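Local coordinates for putative cytochrome P450 154A1 (Streptomyces coelicolor, PDB 1ODO), which is a putative bacterial cytochrome P450, a haem protein of the predominantly helical P450 fold, here holding 4-phenyl-1H-imidazole in its pocket, at residues L52-W66 / H291-L303. Residues are numbered along the deposited sequence; the frame is centred on the assembly and turned at random.
With HEM (protoporphyrin IX containing Fe), chain B.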
loop_
_atom_site.group_PDB
_atom_site.type_symbol
_atom_site.label_atom_id
_atom_site.label_comp_id
_atom_site.label_asym_id
_atom_site.label_seq_id
_atom_site.Cartn_x
_atom_site.Cartn_y
_atom_site.Cartn_z
ATOM N N LEU A 52 -17.688 4.606 -8.836
ATOM C CA LEU A 52 -16.760 5.643 -9.274
ATOM C C LEU A 52 -15.483 5.031 -9.848
ATOM O O LEU A 52 -14.946 5.519 -10.844
ATOM C CB LEU A 52 -16.404 6.571 -8.110
ATOM C CG LEU A 52 -17.565 7.422 -7.578
ATOM C CD1 LEU A 52 -17.125 8.141 -6.311
ATOM C CD2 LEU A 52 -18.006 8.426 -8.646
ATOM N N LEU A 53 -15.011 3.957 -9.218
ATOM C CA LEU A 53 -13.796 3.268 -9.653
ATOM C C LEU A 53 -13.922 2.470 -10.957
ATOM O O LEU A 53 -12.935 1.919 -11.447
ATOM C CB LEU A 53 -13.306 2.342 -8.536
ATOM C CG LEU A 53 -12.858 3.027 -7.237
ATOM C CD1 LEU A 53 -12.530 1.986 -6.163
ATOM C CD2 LEU A 53 -11.639 3.884 -7.527
ATOM N N THR A 54 -15.128 2.397 -11.515
ATOM C CA THR A 54 -15.343 1.662 -12.763
ATOM C C THR A 54 -16.027 2.535 -13.810
ATOM O O THR A 54 -16.392 2.063 -14.887
ATOM C CB THR A 54 -16.215 0.400 -12.544
ATOM O OG1 THR A 54 -17.439 0.761 -11.893
ATOM C CG2 THR A 54 -15.468 -0.626 -11.705
ATOM N N SER A 55 -16.189 3.814 -13.492
ATOM C CA SER A 55 -16.832 4.747 -14.407
ATOM C C SER A 55 -15.872 5.459 -15.336
ATOM O O SER A 55 -14.758 5.814 -14.953
ATOM C CB SER A 55 -17.620 5.796 -13.625
ATOM O OG SER A 55 -18.090 6.811 -14.496
ATOM N N SER A 56 -16.325 5.682 -16.562
ATOM C CA SER A 56 -15.514 6.362 -17.554
ATOM C C SER A 56 -15.425 7.842 -17.188
ATOM O O SER A 56 -14.561 8.564 -17.687
ATOM C CB SER A 56 -16.153 6.217 -18.937
ATOM O OG SER A 56 -15.384 6.888 -19.918
ATOM N N ASP A 57 -16.318 8.289 -16.309
ATOM C CA ASP A 57 -16.341 9.687 -15.883
ATOM C C ASP A 57 -15.422 10.053 -14.722
ATOM O O ASP A 57 -15.465 11.174 -14.226
ATOM C CB ASP A 57 -17.772 10.103 -15.544
ATOM C CG ASP A 57 -18.717 9.930 -16.714
ATOM O OD1 ASP A 57 -18.326 10.286 -17.845
ATOM O OD2 ASP A 57 -19.846 9.445 -16.500
ATOM N N VAL A 58 -14.595 9.106 -14.293
ATOM C CA VAL A 58 -13.664 9.338 -13.194
ATOM C C VAL A 58 -12.276 9.007 -13.727
ATOM O O VAL A 58 -12.097 8.012 -14.436
ATOM C CB VAL A 58 -14.011 8.454 -11.984
ATOM C CG1 VAL A 58 -12.956 8.603 -10.905
ATOM C CG2 VAL A 58 -15.384 8.857 -11.441
ATOM N N SER A 59 -11.294 9.835 -13.383
ATOM C CA SER A 59 -9.924 9.628 -13.850
ATOM C C SER A 59 -8.817 9.888 -12.834
ATOM O O SER A 59 -9.006 10.620 -11.861
ATOM C CB SER A 59 -9.691 10.533 -15.064
ATOM O OG SER A 59 -8.317 10.655 -15.388
ATOM N N LYS A 60 -7.655 9.285 -13.087
ATOM C CA LYS A 60 -6.487 9.440 -12.227
ATOM C C LYS A 60 -5.470 10.317 -12.960
ATOM O O LYS A 60 -4.382 10.578 -12.447
ATOM C CB LYS A 60 -5.831 8.086 -11.924
ATOM C CG LYS A 60 -6.683 7.117 -11.112
ATOM C CD LYS A 60 -5.801 6.119 -10.364
ATOM C CE LYS A 60 -5.034 6.815 -9.238
ATOM N NZ LYS A 60 -3.893 6.014 -8.721
ATOM N N ASP A 61 -5.825 10.755 -14.170
ATOM C CA ASP A 61 -4.938 11.597 -14.978
ATOM C C ASP A 61 -5.167 13.074 -14.666
ATOM O O ASP A 61 -6.024 13.720 -15.275
ATOM C CB ASP A 61 -5.191 11.333 -16.469
ATOM C CG ASP A 61 -4.157 11.996 -17.371
ATOM O OD1 ASP A 61 -3.512 12.975 -16.939
ATOM O OD2 ASP A 61 -4.001 11.545 -18.523
ATOM N N ALA A 62 -4.392 13.597 -13.718
ATOM C CA ALA A 62 -4.496 14.995 -13.302
ATOM C C ALA A 62 -4.175 15.968 -14.430
ATOM O O ALA A 62 -4.851 16.977 -14.612
ATOM C CB ALA A 62 -3.563 15.253 -12.120
ATOM N N ARG A 63 -3.127 15.659 -15.181
ATOM C CA ARG A 63 -2.708 16.497 -16.291
ATOM C C ARG A 63 -3.864 16.750 -17.256
ATOM O O ARG A 63 -4.075 17.873 -17.709
ATOM C CB ARG A 63 -1.549 15.814 -17.017
ATOM C CG ARG A 63 -0.808 16.681 -18.005
ATOM C CD ARG A 63 0.548 16.067 -18.358
ATOM N NE ARG A 63 1.462 16.023 -17.216
ATOM C CZ ARG A 63 1.482 15.065 -16.293
ATOM N NH1 ARG A 63 0.636 14.049 -16.366
ATOM N NH2 ARG A 63 2.355 15.125 -15.293
ATOM N N ALA A 64 -4.631 15.708 -17.546
ATOM C CA ALA A 64 -5.752 15.846 -18.460
ATOM C C ALA A 64 -7.094 16.217 -17.839
ATOM O O ALA A 64 -7.881 16.944 -18.454
ATOM C CB ALA A 64 -5.914 14.553 -19.262
ATOM N N HIS A 65 -7.353 15.754 -16.618
ATOM C CA HIS A 65 -8.630 16.051 -15.983
ATOM C C HIS A 65 -8.721 16.890 -14.707
ATOM O O HIS A 65 -9.810 17.026 -14.144
ATOM C CB HIS A 65 -9.364 14.722 -15.777
ATOM C CG HIS A 65 -9.472 13.899 -17.025
ATOM N ND1 HIS A 65 -10.133 14.337 -18.153
ATOM C CD2 HIS A 65 -8.989 12.671 -17.327
ATOM C CE1 HIS A 65 -10.054 13.413 -19.095
ATOM N NE2 HIS A 65 -9.364 12.392 -18.619
ATOM N N TRP A 66 -7.609 17.449 -14.239
ATOM C CA TRP A 66 -7.645 18.267 -13.025
ATOM C C TRP A 66 -7.140 19.671 -13.370
ATOM O O TRP A 66 -5.937 19.908 -13.447
ATOM C CB TRP A 66 -6.777 17.650 -11.922
ATOM C CG TRP A 66 -6.948 18.311 -10.574
ATOM C CD1 TRP A 66 -8.009 19.072 -10.161
ATOM C CD2 TRP A 66 -6.078 18.190 -9.440
ATOM N NE1 TRP A 66 -7.856 19.425 -8.843
ATOM C CE2 TRP A 66 -6.681 18.896 -8.374
ATOM C CE3 TRP A 66 -4.853 17.548 -9.219
ATOM C CZ2 TRP A 66 -6.098 18.979 -7.105
ATOM C CZ3 TRP A 66 -4.272 17.629 -7.956
ATOM C CH2 TRP A 66 -4.897 18.340 -6.913
ATOM N N HIS A 291 -6.178 5.954 2.522
ATOM C CA HIS A 291 -6.784 6.877 1.559
ATOM C C HIS A 291 -5.905 6.862 0.319
ATOM O O HIS A 291 -4.678 6.778 0.431
ATOM C CB HIS A 291 -6.816 8.298 2.131
ATOM C CG HIS A 291 -7.553 8.420 3.428
ATOM N ND1 HIS A 291 -8.928 8.473 3.504
ATOM C CD2 HIS A 291 -7.101 8.508 4.701
ATOM C CE1 HIS A 291 -9.292 8.588 4.770
ATOM N NE2 HIS A 291 -8.201 8.611 5.517
ATOM N N LEU A 292 -6.519 6.976 -0.854
ATOM C CA LEU A 292 -5.753 6.958 -2.094
ATOM C C LEU A 292 -5.865 8.216 -2.949
ATOM O O LEU A 292 -6.877 8.448 -3.598
ATOM C CB LEU A 292 -6.167 5.734 -2.929
ATOM C CG LEU A 292 -5.256 5.195 -4.047
ATOM C CD1 LEU A 292 -5.164 6.184 -5.207
ATOM C CD2 LEU A 292 -3.877 4.909 -3.469
ATOM N N PRO A 293 -4.827 9.059 -2.940
ATOM C CA PRO A 293 -4.857 10.279 -3.755
ATOM C C PRO A 293 -4.366 9.885 -5.155
ATOM O O PRO A 293 -3.372 9.175 -5.274
ATOM C CB PRO A 293 -3.878 11.195 -3.032
ATOM C CG PRO A 293 -2.861 10.241 -2.512
ATOM C CD PRO A 293 -3.679 9.068 -2.013
ATOM N N LEU A 294 -5.056 10.298 -6.214
ATOM C CA LEU A 294 -6.261 11.109 -6.149
ATOM C C LEU A 294 -6.966 10.876 -7.489
ATOM O O LEU A 294 -6.338 10.438 -8.455
ATOM C CB LEU A 294 -5.876 12.586 -6.005
ATOM C CG LEU A 294 -6.925 13.607 -5.561
ATOM C CD1 LEU A 294 -7.446 13.239 -4.175
ATOM C CD2 LEU A 294 -6.291 15.005 -5.540
ATOM N N ARG A 295 -8.266 11.142 -7.544
ATOM C CA ARG A 295 -9.025 10.960 -8.775
ATOM C C ARG A 295 -9.780 12.247 -9.070
ATOM O O ARG A 295 -9.926 13.090 -8.188
ATOM C CB ARG A 295 -9.990 9.780 -8.648
ATOM C CG ARG A 295 -9.314 8.429 -8.867
ATOM C CD ARG A 295 -10.308 7.284 -8.720
ATOM N NE ARG A 295 -9.777 6.015 -9.213
ATOM C CZ ARG A 295 -8.902 5.250 -8.565
ATOM N NH1 ARG A 295 -8.434 5.610 -7.375
ATOM N NH2 ARG A 295 -8.499 4.112 -9.111
ATOM N N TYR A 296 -10.254 12.399 -10.300
ATOM C CA TYR A 296 -10.983 13.604 -10.683
ATOM C C TYR A 296 -12.212 13.292 -11.521
ATOM O O TYR A 296 -12.240 12.316 -12.264
ATOM C CB TYR A 296 -10.050 14.540 -11.460
ATOM C CG TYR A 296 -8.634 14.459 -10.949
ATOM C CD1 TYR A 296 -7.716 13.578 -11.521
ATOM C CD2 TYR A 296 -8.254 15.154 -9.801
ATOM C CE1 TYR A 296 -6.455 13.380 -10.952
ATOM C CE2 TYR A 296 -7.004 14.964 -9.225
ATOM C CZ TYR A 296 -6.112 14.076 -9.798
ATOM O OH TYR A 296 -4.898 13.851 -9.189
ATOM N N ALA A 297 -13.232 14.131 -11.394
ATOM C CA ALA A 297 -14.459 13.941 -12.148
ATOM C C ALA A 297 -14.262 14.497 -13.554
ATOM O O ALA A 297 -13.939 15.673 -13.727
ATOM C CB ALA A 297 -15.615 14.654 -11.455
ATOM N N VAL A 298 -14.444 13.644 -14.556
ATOM C CA VAL A 298 -14.288 14.059 -15.946
ATOM C C VAL A 298 -15.497 14.899 -16.346
ATOM O O VAL A 298 -15.418 15.748 -17.237
ATOM C CB VAL A 298 -14.179 12.832 -16.871
ATOM C CG1 VAL A 298 -14.006 13.279 -18.317
ATOM C CG2 VAL A 298 -13.004 11.963 -16.430
ATOM N N THR A 299 -16.613 14.657 -15.665
ATOM C CA THR A 299 -17.857 15.377 -15.918
ATOM C C THR A 299 -18.603 15.440 -14.585
ATOM O O THR A 299 -18.210 14.776 -13.628
ATOM C CB THR A 299 -18.730 14.636 -16.956
ATOM O OG1 THR A 299 -19.843 15.461 -17.322
ATOM C CG2 THR A 299 -19.245 13.324 -16.379
ATOM N N ASP A 300 -19.660 16.241 -14.510
ATOM C CA ASP A 300 -20.418 16.342 -13.266
ATOM C C ASP A 300 -20.932 14.956 -12.889
ATOM O O ASP A 300 -21.371 14.196 -13.756
ATOM C CB ASP A 300 -21.620 17.277 -13.428
ATOM C CG ASP A 300 -21.239 18.750 -13.413
ATOM O OD1 ASP A 300 -20.046 19.082 -13.238
ATOM O OD2 ASP A 300 -22.155 19.582 -13.573
ATOM N N ILE A 301 -20.881 14.637 -11.600
ATOM C CA ILE A 301 -21.347 13.347 -11.104
ATOM C C ILE A 301 -22.317 13.565 -9.942
ATOM O O ILE A 301 -22.001 14.273 -8.986
ATOM C CB ILE A 301 -20.171 12.475 -10.608
ATOM C CG1 ILE A 301 -19.206 12.201 -11.764
ATOM C CG2 ILE A 301 -20.704 11.169 -10.018
ATOM C CD1 ILE A 301 -17.935 11.480 -11.350
ATOM N N ALA A 302 -23.491 12.948 -10.025
ATOM C CA ALA A 302 -24.497 13.086 -8.974
ATOM C C ALA A 302 -24.203 12.202 -7.765
ATOM O O ALA A 302 -23.868 11.027 -7.913
ATOM C CB ALA A 302 -25.880 12.746 -9.530
ATOM N N LEU A 303 -24.319 12.777 -6.572
ATOM C CA LEU A 303 -24.075 12.041 -5.336
ATOM C C LEU A 303 -25.427 11.565 -4.818
ATOM O O LEU A 303 -26.461 12.145 -5.151
ATOM C CB LEU A 303 -23.410 12.940 -4.293
ATOM C CG LEU A 303 -21.935 13.264 -4.525
ATOM C CD1 LEU A 303 -21.473 14.289 -3.507
ATOM C CD2 LEU A 303 -21.112 11.988 -4.417
HETATM C CHA HEM B . -1.974 0.185 -6.847
HETATM C CHB HEM B . 1.978 -2.552 -7.123
HETATM C CHC HEM B . 1.279 -4.032 -2.580
HETATM C CHD HEM B . -2.648 -1.277 -2.315
HETATM C C1A HEM B . -0.852 -0.430 -7.346
HETATM C C2A HEM B . -0.297 -0.259 -8.685
HETATM C C3A HEM B . 0.806 -1.016 -8.761
HETATM C C4A HEM B . 0.975 -1.690 -7.481
HETATM C CMA HEM B . 1.759 -1.176 -9.959
HETATM C CAA HEM B . -0.912 0.649 -9.773
HETATM C CBA HEM B . -2.034 -0.088 -10.528
HETATM C CGA HEM B . -2.729 0.719 -11.623
HETATM O O1A HEM B . -2.877 1.970 -11.387
HETATM O O2A HEM B . -3.102 0.129 -12.636
HETATM C C1B HEM B . 2.143 -3.186 -5.920
HETATM C C2B HEM B . 3.242 -4.084 -5.610
HETATM C C3B HEM B . 3.050 -4.507 -4.328
HETATM C C4B HEM B . 1.843 -3.879 -3.839
HETATM C CMB HEM B . 4.380 -4.449 -6.585
HETATM C CAB HEM B . 3.913 -5.467 -3.485
HETATM C CBB HEM B . 3.959 -6.910 -4.014
HETATM C C1C HEM B . 0.130 -3.408 -2.115
HETATM C C2C HEM B . -0.419 -3.596 -0.763
HETATM C C3C HEM B . -1.522 -2.817 -0.684
HETATM C C4C HEM B . -1.662 -2.160 -1.968
HETATM C CMC HEM B . 0.228 -4.530 0.307
HETATM C CAC HEM B . -2.517 -2.577 0.482
HETATM C CBC HEM B . -3.037 -3.817 1.219
HETATM C C1D HEM B . -2.817 -0.632 -3.508
HETATM C C2D HEM B . -3.870 0.308 -3.817
HETATM C C3D HEM B . -3.679 0.729 -5.089
HETATM C C4D HEM B . -2.509 0.039 -5.583
HETATM C CMD HEM B . -4.977 0.733 -2.832
HETATM C CAD HEM B . -4.532 1.766 -5.836
HETATM C CBD HEM B . -5.952 1.366 -6.249
HETATM C CGD HEM B . -6.577 2.583 -6.898
HETATM O O1D HEM B . -7.477 3.182 -6.296
HETATM O O2D HEM B . -6.099 2.932 -8.002
HETATM N NA HEM B . -0.062 -1.310 -6.644
HETATM N NB HEM B . 1.303 -3.071 -4.817
HETATM N NC HEM B . -0.650 -2.533 -2.829
HETATM N ND HEM B . -1.974 -0.789 -4.605
HETATM FE FE HEM B . -0.367 -1.927 -4.726
HETATM O O HOH W 1 -10.678 3.429 -11.408
HETATM O O HOH W 2 -3.798 11.531 -10.018
HETATM O O HOH W 3 -12.166 17.085 -15.441
#
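W66 and Y296 form the apolar centre: the five-membered ring of W66 and the phenol ring lie nearly parallel (18°), centroids 4.6 Å apart, but slid until they barely overlap. The rings touch near the rim, W66 CE3 lying 3.4 Å from Y296 CE2, and W66 CB covers the Y296 face in a CH-pi contact. L294 CD2 lies over the six-membered ring of W66, on the face that meets Y296, in another. A62 CB touches Y296 CE1, and V298 CG2 stands almost on the normal of the H65 ring, 4.0 Å from its centroid. Across the strand pair, I301 CD1 packs against V58 CG2 at 3.7 Å.

Between these layers the strands run antiparallel: S59 N gives to Y296 O at 2.9 Å and Y296 N to S59 O at 2.7 Å, and V298 N bonds D57 O.

Toward the haem, R295 runs extended as far as NE, and a turn at its end (chi4 77°) sets the guanidinium plane, with L53 CD2 over one face and K60 CD over the other. NH1 donates to HEM O1D at 2.8 Å and NH2 to HEM O2D at 2.9 Å, while K60 NZ bonds to F88 O. An arginine held between aliphatic groups and turned edge-on to a haem propionate, with one N-H donor to each oxygen, illustrates how the beta region of a cytochrome P450 borders its haem pocket.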